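Local coordinates for protein cytochrome c-554 (Nitrosomonas europaea, PDB 1FT5) that accepts electrons directly from hydroxylamine oxidoreductase in ammonia oxidation, and carries four covalently bound hemes, at residues K173-A177 and M178-Y182. Residues are numbered along the deposited sequence; the frame is centred on the assembly and turned at random.
Sequences KEVKA and MHEHY. With HEM (protoporphyrin IX containing Fe), chain G.
V175 and H181 meet where a tight turn hands the chain over to heme #3. CG1 of V175 comes at the H181 ring obliquely, 3.7 Å from CD2, an apolar methyl against a ring carbon. Weak hydrogen bonds from M178 N to the carbonyl oxygens of E174 and V175 close the turn.

Beyond it, H179 can be followed outward to the iron. CB leaves the backbone with CG between N and the carbonyl carbon (chi1 50°), which directs the ring to the porphyrin. ND1 donates to E180 O at 2.7 Å, nearly straight (175°) and in the ring plane; with NE2 on the iron, this bond fixes the ring's rotation, probably making the imidazole more electron-rich. CD2 and CE1 flank NE2, which binds the iron at 2.0 Å. Imidazole suits this double task, and H92, from a CXXCH heme-binding motif, completes bis-histidine ligation.

H181 serves the propionate: its ND1 donates to heme O1A at 2.8 Å, while H179 O lies over one face of its ring. A leucine at H181 would probably leave O1A without this donor. Y182 N holds the other oxygen, O2A, at 2.9 Å. E180 OE2 accepts from H181 N, on the anti side of the carboxylate.

The whole loop runs between helix 168-171 and strand 188-189, with H179 and Y182 resting on helix 16-22 and F200 of helix 197-202 stacking on H181.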
loop_
_atom_site.group_PDB
_atom_site.type_symbol
_atom_site.label_atom_id
_atom_site.label_comp_id
_atom_site.label_asym_id
_atom_site.label_seq_id
_atom_site.Cartn_x
_atom_site.Cartn_y
_atom_site.Cartn_z
ATOM N N LYS A 173 9.651 -2.097 -8.341
ATOM C CA LYS A 173 9.561 -2.943 -9.537
ATOM C C LYS A 173 9.551 -4.395 -9.182
ATOM O O LYS A 173 9.718 -5.232 -10.039
ATOM C CB LYS A 173 10.722 -2.642 -10.533
ATOM C CG LYS A 173 10.773 -1.256 -11.047
ATOM C CD LYS A 173 11.662 -1.149 -12.345
ATOM C CE LYS A 173 11.621 0.253 -12.928
ATOM N NZ LYS A 173 12.367 0.214 -14.223
ATOM N N GLU A 174 9.338 -4.726 -7.913
ATOM C CA GLU A 174 9.232 -6.116 -7.481
ATOM C C GLU A 174 7.754 -6.447 -7.449
ATOM O O GLU A 174 7.052 -6.075 -6.484
ATOM C CB GLU A 174 9.835 -6.220 -6.065
ATOM C CG GLU A 174 10.053 -7.628 -5.560
ATOM C CD GLU A 174 11.336 -8.279 -6.158
ATOM O OE1 GLU A 174 12.448 -7.647 -6.248
ATOM O OE2 GLU A 174 11.164 -9.417 -6.489
ATOM N N VAL A 175 7.255 -7.136 -8.486
ATOM C CA VAL A 175 5.795 -7.430 -8.521
ATOM C C VAL A 175 5.376 -8.323 -7.401
ATOM O O VAL A 175 4.249 -8.208 -6.897
ATOM C CB VAL A 175 5.336 -8.062 -9.843
ATOM C CG1 VAL A 175 5.468 -7.033 -10.952
ATOM C CG2 VAL A 175 6.143 -9.323 -10.135
ATOM N N LYS A 176 6.256 -9.206 -6.956
ATOM C CA LYS A 176 5.844 -10.086 -5.862
ATOM C C LYS A 176 5.718 -9.339 -4.569
ATOM O O LYS A 176 5.271 -9.930 -3.586
ATOM C CB LYS A 176 6.802 -11.270 -5.644
ATOM C CG LYS A 176 6.827 -12.166 -6.866
ATOM C CD LYS A 176 7.592 -11.470 -7.964
ATOM C CE LYS A 176 8.753 -10.731 -7.342
ATOM N NZ LYS A 176 9.062 -9.515 -8.022
ATOM N N ALA A 177 6.146 -8.087 -4.526
ATOM C CA ALA A 177 5.989 -7.313 -3.321
ATOM C C ALA A 177 4.884 -6.236 -3.447
ATOM O O ALA A 177 4.438 -5.731 -2.422
ATOM C CB ALA A 177 7.274 -6.641 -2.952
ATOM N N MET A 178 4.461 -5.934 -4.682
ATOM C CA MET A 178 3.389 -4.959 -4.930
ATOM C C MET A 178 2.117 -5.839 -5.186
ATOM O O MET A 178 1.297 -6.105 -4.323
ATOM C CB MET A 178 3.736 -4.080 -6.205
ATOM C CG MET A 178 5.091 -3.333 -6.183
ATOM S SD MET A 178 5.109 -1.999 -4.916
ATOM C CE MET A 178 5.774 -3.042 -3.515
ATOM N N HIS A 179 1.971 -6.210 -6.458
ATOM C CA HIS A 179 0.954 -7.136 -6.959
ATOM C C HIS A 179 1.273 -7.137 -8.463
ATOM O O HIS A 179 1.934 -6.255 -8.975
ATOM C CB HIS A 179 -0.532 -6.712 -6.735
ATOM C CG HIS A 179 -0.870 -5.329 -7.169
ATOM N ND1 HIS A 179 -0.956 -4.915 -8.486
ATOM C CD2 HIS A 179 -1.098 -4.218 -6.431
ATOM C CE1 HIS A 179 -1.212 -3.591 -8.461
ATOM N NE2 HIS A 179 -1.304 -3.123 -7.211
ATOM N N GLU A 180 0.859 -8.180 -9.118
ATOM C CA GLU A 180 1.047 -8.238 -10.556
ATOM C C GLU A 180 0.331 -7.044 -11.165
ATOM O O GLU A 180 -0.702 -6.571 -10.615
ATOM C CB GLU A 180 0.423 -9.518 -11.053
ATOM C CG GLU A 180 0.624 -9.729 -12.531
ATOM C CD GLU A 180 2.099 -9.697 -12.924
ATOM O OE1 GLU A 180 2.758 -10.737 -12.739
ATOM O OE2 GLU A 180 2.598 -8.659 -13.391
ATOM N N HIS A 181 0.826 -6.623 -12.337
ATOM C CA HIS A 181 0.271 -5.490 -13.070
ATOM C C HIS A 181 -0.555 -6.021 -14.228
ATOM O O HIS A 181 -0.145 -6.957 -14.933
ATOM C CB HIS A 181 1.369 -4.559 -13.524
ATOM C CG HIS A 181 2.107 -3.947 -12.368
ATOM N ND1 HIS A 181 1.490 -3.081 -11.487
ATOM C CD2 HIS A 181 3.369 -4.133 -11.902
ATOM C CE1 HIS A 181 2.350 -2.769 -10.515
ATOM N NE2 HIS A 181 3.491 -3.390 -10.744
ATOM N N TYR A 182 -1.768 -5.518 -14.303
ATOM C CA TYR A 182 -2.721 -5.912 -15.348
ATOM C C TYR A 182 -3.006 -4.717 -16.244
ATOM O O TYR A 182 -2.932 -3.542 -15.870
ATOM C CB TYR A 182 -4.008 -6.471 -14.705
ATOM C CG TYR A 182 -3.706 -7.677 -13.887
ATOM C CD1 TYR A 182 -3.432 -7.555 -12.535
ATOM C CD2 TYR A 182 -3.629 -8.968 -14.474
ATOM C CE1 TYR A 182 -3.091 -8.649 -11.766
ATOM C CE2 TYR A 182 -3.289 -10.069 -13.703
ATOM C CZ TYR A 182 -3.017 -9.908 -12.348
ATOM O OH TYR A 182 -2.649 -10.981 -11.561
HETATM C CHA HEM G . -0.978 -0.177 -9.790
HETATM C CHB HEM G . -5.047 -1.731 -7.595
HETATM C CHC HEM G . -2.445 -2.522 -3.524
HETATM C CHD HEM G . 1.390 -0.370 -5.574
HETATM C C1A HEM G . -2.296 -0.576 -9.530
HETATM C C2A HEM G . -3.343 -0.556 -10.502
HETATM C C3A HEM G . -4.473 -0.956 -9.894
HETATM C C4A HEM G . -4.151 -1.255 -8.536
HETATM C CMA HEM G . -5.885 -1.094 -10.499
HETATM C CAA HEM G . -3.196 -0.127 -12.006
HETATM C CBA HEM G . -3.086 -1.401 -12.944
HETATM C CGA HEM G . -1.955 -2.374 -12.523
HETATM O O1A HEM G . -0.829 -1.931 -12.463
HETATM O O2A HEM G . -2.259 -3.534 -12.250
HETATM C C1B HEM G . -4.687 -2.068 -6.256
HETATM C C2B HEM G . -5.601 -2.646 -5.315
HETATM C C3B HEM G . -4.868 -2.920 -4.171
HETATM C C4B HEM G . -3.513 -2.480 -4.479
HETATM C CMB HEM G . -7.085 -2.910 -5.580
HETATM C CAB HEM G . -5.257 -3.536 -2.862
HETATM C CBB HEM G . -5.784 -4.980 -3.039
HETATM C C1C HEM G . -1.190 -1.975 -3.774
HETATM C C2C HEM G . -0.187 -1.902 -2.769
HETATM C C3C HEM G . 0.834 -1.258 -3.289
HETATM C C4C HEM G . 0.538 -0.968 -4.660
HETATM C CMC HEM G . -0.294 -2.442 -1.327
HETATM C CAC HEM G . 2.145 -0.843 -2.552
HETATM C CBC HEM G . 2.909 -1.887 -1.774
HETATM C C1D HEM G . 1.094 -0.160 -6.932
HETATM C C2D HEM G . 2.012 0.433 -7.879
HETATM C C3D HEM G . 1.341 0.437 -9.090
HETATM C C4D HEM G . 0.038 -0.125 -8.826
HETATM C CMD HEM G . 3.384 1.002 -7.572
HETATM C CAD HEM G . 1.789 1.075 -10.397
HETATM C CBD HEM G . 1.093 2.382 -10.621
HETATM C CGD HEM G . 1.009 2.844 -12.089
HETATM O O1D HEM G . 0.392 3.897 -12.294
HETATM O O2D HEM G . 1.547 2.151 -12.949
HETATM N NA HEM G . -2.797 -1.012 -8.330
HETATM N NB HEM G . -3.389 -1.948 -5.741
HETATM N NC HEM G . -0.749 -1.419 -4.926
HETATM N ND HEM G . -0.142 -0.516 -7.505
HETATM FE FE HEM G . -1.763 -1.252 -6.641
HETATM O O HOH W 1 1.538 -5.792 -1.617
#